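Local coordinates for FrpC operon protein (Neisseria meningitidis, PDB 5EDF), which is of unknown function but binds the RTX protein FrpC and may take part in adhesion, its production being regulated by iron, at residues K68-Q72 with G73-E77; G183-N187 with G188-Q192. All blocks are in the same frame, centred on the assembly; numbering follows the deposited sequence. Where two conformers were deposited one is given.

Contacts 1 and 2 are two beta hairpins of one antiparallel sheet, each made by neighbouring strands joined through a two-residue turn. Residues 68-77 form the hairpin at one margin of the sheet, where strand 73-77 is outermost in the chain; residues 183-192 lie in its interior, with strand 98-105 between the two hairpins. Their centres are 23 Å apart and their nearest atoms about 9 Å, so they do not touch. Helix 205-224 packs against both: Leu-76 meets Val-215 of the helix, and so does Val-191. Contact 2 is also linked by the Cys-108 to Cys-185 disulfide to the segment of Leu-110, a residue of the azide pocket.

Contact 1 (K68-Q72 with G73-E77); sequences KKTDQ and GWVLE
Lys-69 lays its side chain across the indole of Trp-74 in a tight beta hairpin, where strand 61-70 reverses into strand 73-77 through a type I turn from Thr-70 to Gly-73. Directly opposite each other as a non-hydrogen-bonded pair, CA atoms 4.5 Å apart, Lys-69 and Trp-74 put their side chains on the same face of the sheet. Lys-69 CD sits 3.6 Å from the centroid of the six-membered ring of Trp-74, only 15° off the ring normal, a CH-pi contact over the face. The lysine reaches it because CG stands anti to the backbone N (chi1 -168°) and the chain then bends at chi2. This is the closely packed part: Phe-196 meets the indole edge-to-face, and Trp-74 NE1 donates to Glu-207 of helix 205-224.

One residue farther from the turn, the hydrogen-bonded pair of Lys-68 and Val-75 exchanges two backbone bonds, Lys-68 N to Val-75 O and Val-75 N to Lys-68 O, both 2.9 Å. At the turn, Thr-70 N donates to Gly-73 O at 2.7 Å and Gly-73 N returns a weak bond to Thr-70 O; Gly-73 was modelled in two conformers. Thr-70 OG1 accepts from Gln-72 N, 3.0 Å away, an ST turn within the reversal. The solvent side is here: Asp-71 and Gln-72 are exposed, and a water bridges Gln-72 O and Trp-74 O, the latter also accepting from Gln-214 NE2 of helix 205-224.

On the other face, Thr-70 CG2 rests 3.8 Å from Val-75 CG2. Farther along, Lys-68 and Glu-77 form a salt bridge. A second water accepts from Lys-68 NZ and donates to Glu-77 OE1, while Lys-68 NZ meets Glu-77 OE2 directly at 2.8 Å, on the syn side and 25° out of the carboxylate plane.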
loop_
_atom_site.group_PDB
_atom_site.type_symbol
_atom_site.label_atom_id
_atom_site.label_comp_id
_atom_site.label_asym_id
_atom_site.label_seq_id
_atom_site.Cartn_x
_atom_site.Cartn_y
_atom_site.Cartn_z
ATOM N N LYS A 68 -6.110 -10.563 -1.516
ATOM C CA LYS A 68 -6.857 -11.813 -1.462
ATOM C C LYS A 68 -6.243 -12.819 -0.500
ATOM O O LYS A 68 -5.031 -13.021 -0.487
ATOM C CB LYS A 68 -6.868 -12.400 -2.882
ATOM C CG LYS A 68 -7.661 -13.639 -3.071
ATOM C CD LYS A 68 -7.624 -14.102 -4.510
ATOM C CE LYS A 68 -6.328 -14.784 -4.918
ATOM N NZ LYS A 68 -6.428 -15.400 -6.283
ATOM N N LYS A 69 -7.097 -13.507 0.273
ATOM C CA LYS A 69 -6.643 -14.542 1.190
ATOM C C LYS A 69 -6.365 -15.840 0.415
ATOM O O LYS A 69 -7.182 -16.244 -0.422
ATOM C CB LYS A 69 -7.729 -14.773 2.235
ATOM C CG LYS A 69 -7.311 -15.608 3.414
ATOM C CD LYS A 69 -6.398 -14.825 4.324
ATOM C CE LYS A 69 -5.956 -15.665 5.497
ATOM N NZ LYS A 69 -7.017 -15.750 6.539
ATOM N N THR A 70 -5.189 -16.432 0.631
ATOM C CA THR A 70 -4.866 -17.771 0.111
ATOM C C THR A 70 -4.392 -18.691 1.245
ATOM O O THR A 70 -4.368 -18.281 2.403
ATOM C CB THR A 70 -3.804 -17.718 -1.022
ATOM O OG1 THR A 70 -2.489 -17.569 -0.469
ATOM C CG2 THR A 70 -4.095 -16.570 -1.995
ATOM N N ASP A 71 -4.052 -19.937 0.896
ATOM C CA ASP A 71 -3.458 -20.895 1.841
ATOM C C ASP A 71 -2.020 -20.550 2.181
ATOM O O ASP A 71 -1.502 -20.977 3.214
ATOM C CB ASP A 71 -3.504 -22.317 1.263
ATOM C CG ASP A 71 -4.909 -22.905 1.260
ATOM O OD1 ASP A 71 -5.784 -22.386 1.992
ATOM O OD2 ASP A 71 -5.138 -23.897 0.529
ATOM N N GLN A 72 -1.386 -19.787 1.298
ATOM C CA GLN A 72 -0.024 -19.339 1.487
ATOM C C GLN A 72 0.045 -17.870 1.936
ATOM O O GLN A 72 1.075 -17.215 1.745
ATOM C CB GLN A 72 0.723 -19.517 0.170
ATOM C CG GLN A 72 0.546 -20.912 -0.443
ATOM C CD GLN A 72 1.542 -21.892 0.101
ATOM O OE1 GLN A 72 2.734 -21.584 0.188
ATOM N NE2 GLN A 72 1.073 -23.082 0.477
ATOM N N GLY A 73 -1.053 -17.360 2.504
ATOM C CA GLY A 73 -1.098 -16.018 3.110
ATOM C C GLY A 73 -2.162 -15.092 2.532
ATOM O O GLY A 73 -3.304 -15.495 2.313
ATOM N N TRP A 74 -1.814 -13.815 2.410
ATOM C CA TRP A 74 -2.528 -12.870 1.563
ATOM C C TRP A 74 -1.651 -12.587 0.348
ATOM O O TRP A 74 -0.415 -12.595 0.452
ATOM C CB TRP A 74 -2.745 -11.549 2.278
ATOM C CG TRP A 74 -3.628 -11.601 3.499
ATOM C CD1 TRP A 74 -3.242 -11.771 4.795
ATOM C CD2 TRP A 74 -5.046 -11.401 3.526
ATOM N NE1 TRP A 74 -4.337 -11.712 5.627
ATOM C CE2 TRP A 74 -5.456 -11.498 4.876
ATOM C CE3 TRP A 74 -6.011 -11.157 2.548
ATOM C CZ2 TRP A 74 -6.790 -11.351 5.264
ATOM C CZ3 TRP A 74 -7.317 -11.020 2.936
ATOM C CH2 TRP A 74 -7.700 -11.105 4.283
ATOM N N VAL A 75 -2.276 -12.304 -0.792
ATOM C CA VAL A 75 -1.553 -11.898 -1.996
ATOM C C VAL A 75 -2.169 -10.652 -2.591
ATOM O O VAL A 75 -3.332 -10.353 -2.322
ATOM C CB VAL A 75 -1.481 -13.018 -3.073
ATOM C CG1 VAL A 75 -0.749 -14.210 -2.512
ATOM C CG2 VAL A 75 -2.872 -13.374 -3.580
ATOM N N LEU A 76 -1.379 -9.945 -3.391
ATOM C CA LEU A 76 -1.808 -8.749 -4.107
ATOM C C LEU A 76 -1.901 -9.046 -5.582
ATOM O O LEU A 76 -1.015 -9.691 -6.159
ATOM C CB LEU A 76 -0.815 -7.600 -3.922
ATOM C CG LEU A 76 -0.435 -7.279 -2.489
ATOM C CD1 LEU A 76 0.610 -6.155 -2.477
ATOM C CD2 LEU A 76 -1.650 -6.994 -1.586
ATOM N N GLU A 77 -2.936 -8.498 -6.209
ATOM C CA GLU A 77 -3.167 -8.724 -7.637
ATOM C C GLU A 77 -3.482 -7.445 -8.376
ATOM O O GLU A 77 -4.193 -6.601 -7.849
ATOM C CB GLU A 77 -4.346 -9.683 -7.850
ATOM C CG GLU A 77 -4.112 -11.036 -7.246
ATOM C CD GLU A 77 -5.208 -12.049 -7.495
ATOM O OE1 GLU A 77 -6.336 -11.677 -7.872
ATOM O OE2 GLU A 77 -4.930 -13.257 -7.295
HETATM O O HOH W 1 -7.991 -13.693 -8.291
HETATM O O HOH W 2 1.223 -14.801 0.324
#

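Contact 2 (G183-N187 with G188-Q192)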
loop_
_atom_site.group_PDB
_atom_site.type_symbol
_atom_site.label_atom_id
_atom_site.label_comp_id
_atom_site.label_asym_id
_atom_site.label_seq_id
_atom_site.Cartn_x
_atom_site.Cartn_y
_atom_site.Cartn_z
ATOM N N GLY A 183 4.098 3.782 6.052
ATOM C CA GLY A 183 5.030 4.677 5.386
ATOM C C GLY A 183 6.316 3.979 5.119
ATOM O O GLY A 183 6.818 3.328 6.021
ATOM N N SER A 184 6.891 4.100 3.945
ATOM C CA SER A 184 8.120 3.421 3.625
ATOM C C SER A 184 8.936 4.165 2.612
ATOM O O SER A 184 8.410 5.070 1.911
ATOM C CB SER A 184 7.818 2.006 3.140
ATOM O OG SER A 184 7.171 2.015 1.863
ATOM N N CYS A 185 10.188 3.767 2.485
ATOM C CA CYS A 185 11.108 4.289 1.478
ATOM C C CYS A 185 11.756 3.090 0.826
ATOM O O CYS A 185 12.293 2.234 1.524
ATOM C CB CYS A 185 12.162 5.194 2.119
ATOM S SG CYS A 185 11.365 6.581 3.028
ATOM N N ILE A 186 11.597 2.996 -0.497
ATOM C CA ILE A 186 12.036 1.841 -1.279
ATOM C C ILE A 186 12.825 2.378 -2.460
ATOM O O ILE A 186 12.258 3.001 -3.357
ATOM C CB ILE A 186 10.833 1.009 -1.767
ATOM C CG1 ILE A 186 10.029 0.501 -0.586
ATOM C CG2 ILE A 186 11.303 -0.146 -2.691
ATOM C CD1 ILE A 186 8.683 -0.111 -0.892
ATOM N N ASN A 187 14.122 2.138 -2.464
ATOM C CA ASN A 187 14.953 2.428 -3.640
ATOM C C ASN A 187 14.836 3.885 -4.105
ATOM O O ASN A 187 14.792 4.132 -5.301
ATOM C CB ASN A 187 14.573 1.508 -4.832
ATOM C CG ASN A 187 14.997 0.049 -4.650
ATOM O OD1 ASN A 187 14.938 -0.514 -3.554
ATOM N ND2 ASN A 187 15.394 -0.579 -5.759
ATOM N N GLY A 188 14.779 4.842 -3.180
ATOM C CA GLY A 188 14.698 6.274 -3.533
ATOM C C GLY A 188 13.276 6.808 -3.682
ATOM O O GLY A 188 13.068 8.025 -3.870
ATOM N N PHE A 189 12.312 5.905 -3.602
ATOM C CA PHE A 189 10.901 6.266 -3.683
ATOM C C PHE A 189 10.285 6.275 -2.311
ATOM O O PHE A 189 10.738 5.547 -1.415
ATOM C CB PHE A 189 10.110 5.296 -4.580
ATOM C CG PHE A 189 10.634 5.241 -5.978
ATOM C CD1 PHE A 189 10.234 6.176 -6.890
ATOM C CD2 PHE A 189 11.584 4.276 -6.370
ATOM C CE1 PHE A 189 10.787 6.172 -8.206
ATOM C CE2 PHE A 189 12.101 4.235 -7.663
ATOM C CZ PHE A 189 11.710 5.197 -8.568
ATOM N N THR A 190 9.282 7.100 -2.102
ATOM C CA THR A 190 8.431 6.959 -0.934
ATOM C C THR A 190 7.175 6.214 -1.349
ATOM O O THR A 190 6.646 6.435 -2.444
ATOM C CB THR A 190 8.071 8.295 -0.296
ATOM O OG1 THR A 190 7.330 9.097 -1.222
ATOM C CG2 THR A 190 9.327 9.060 0.138
ATOM N N VAL A 191 6.751 5.287 -0.489
ATOM C CA VAL A 191 5.638 4.398 -0.792
ATOM C C VAL A 191 4.744 4.405 0.436
ATOM O O VAL A 191 5.171 3.981 1.527
ATOM C CB VAL A 191 6.162 3.013 -1.143
ATOM C CG1 VAL A 191 5.032 2.074 -1.411
ATOM C CG2 VAL A 191 7.104 3.124 -2.364
ATOM N N GLN A 192 3.544 4.952 0.297
ATOM C CA GLN A 192 2.663 5.239 1.430
ATOM C C GLN A 192 1.297 4.687 1.111
ATOM O O GLN A 192 0.746 4.936 0.025
ATOM C CB GLN A 192 2.610 6.733 1.688
ATOM C CG GLN A 192 3.963 7.330 2.049
ATOM C CD GLN A 192 4.005 8.822 2.171
ATOM O OE1 GLN A 192 3.007 9.504 2.029
ATOM N NE2 GLN A 192 5.209 9.339 2.411
HETATM O O HOH W 3 7.518 7.527 3.166
#
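With chi1 at 69°, Ser-184 holds OG between its own backbone N and carbonyl carbon, turned to Val-191, and OG donates to Val-191 O at 2.8 Å. The same oxygen receives a weak bond from Ser-184 N, so one serine supplies both donors and its buried hydroxyl is satisfied. In return Val-191 N donates to Ser-184 O at 2.9 Å.

On the face shared with Ser-184, Val-191 has CG1 anti to its backbone N and CG2 beside that N, which sets CG2 of Val-191 3.9 Å from Ile-186 CD1. Helix 205-224 covers this layer through His-212, Val-215 and Glu-216. The Phe-189 ring presents its edge to Ile-186 O, which lies near the ring plane and 3.3 Å from CD2 of Phe-189. That carbonyl oxygen also accepts from Phe-189 N, while Ile-186 N donates to Phe-189 O at 2.8 Å. Cys-185 and Thr-190 point to the other face, where Cys-185 SG is joined to Cys-108.

Away from the turn, a water donates to Ser-184 O and accepts from Gln-192 NE2. The reversal itself is made by Asn-187 (phi 55°) and Gly-188 (phi 90°), both with the positive phi that a type I' turn needs: an Asn-Gly pair at its centre, characteristic of a two-residue beta hairpin.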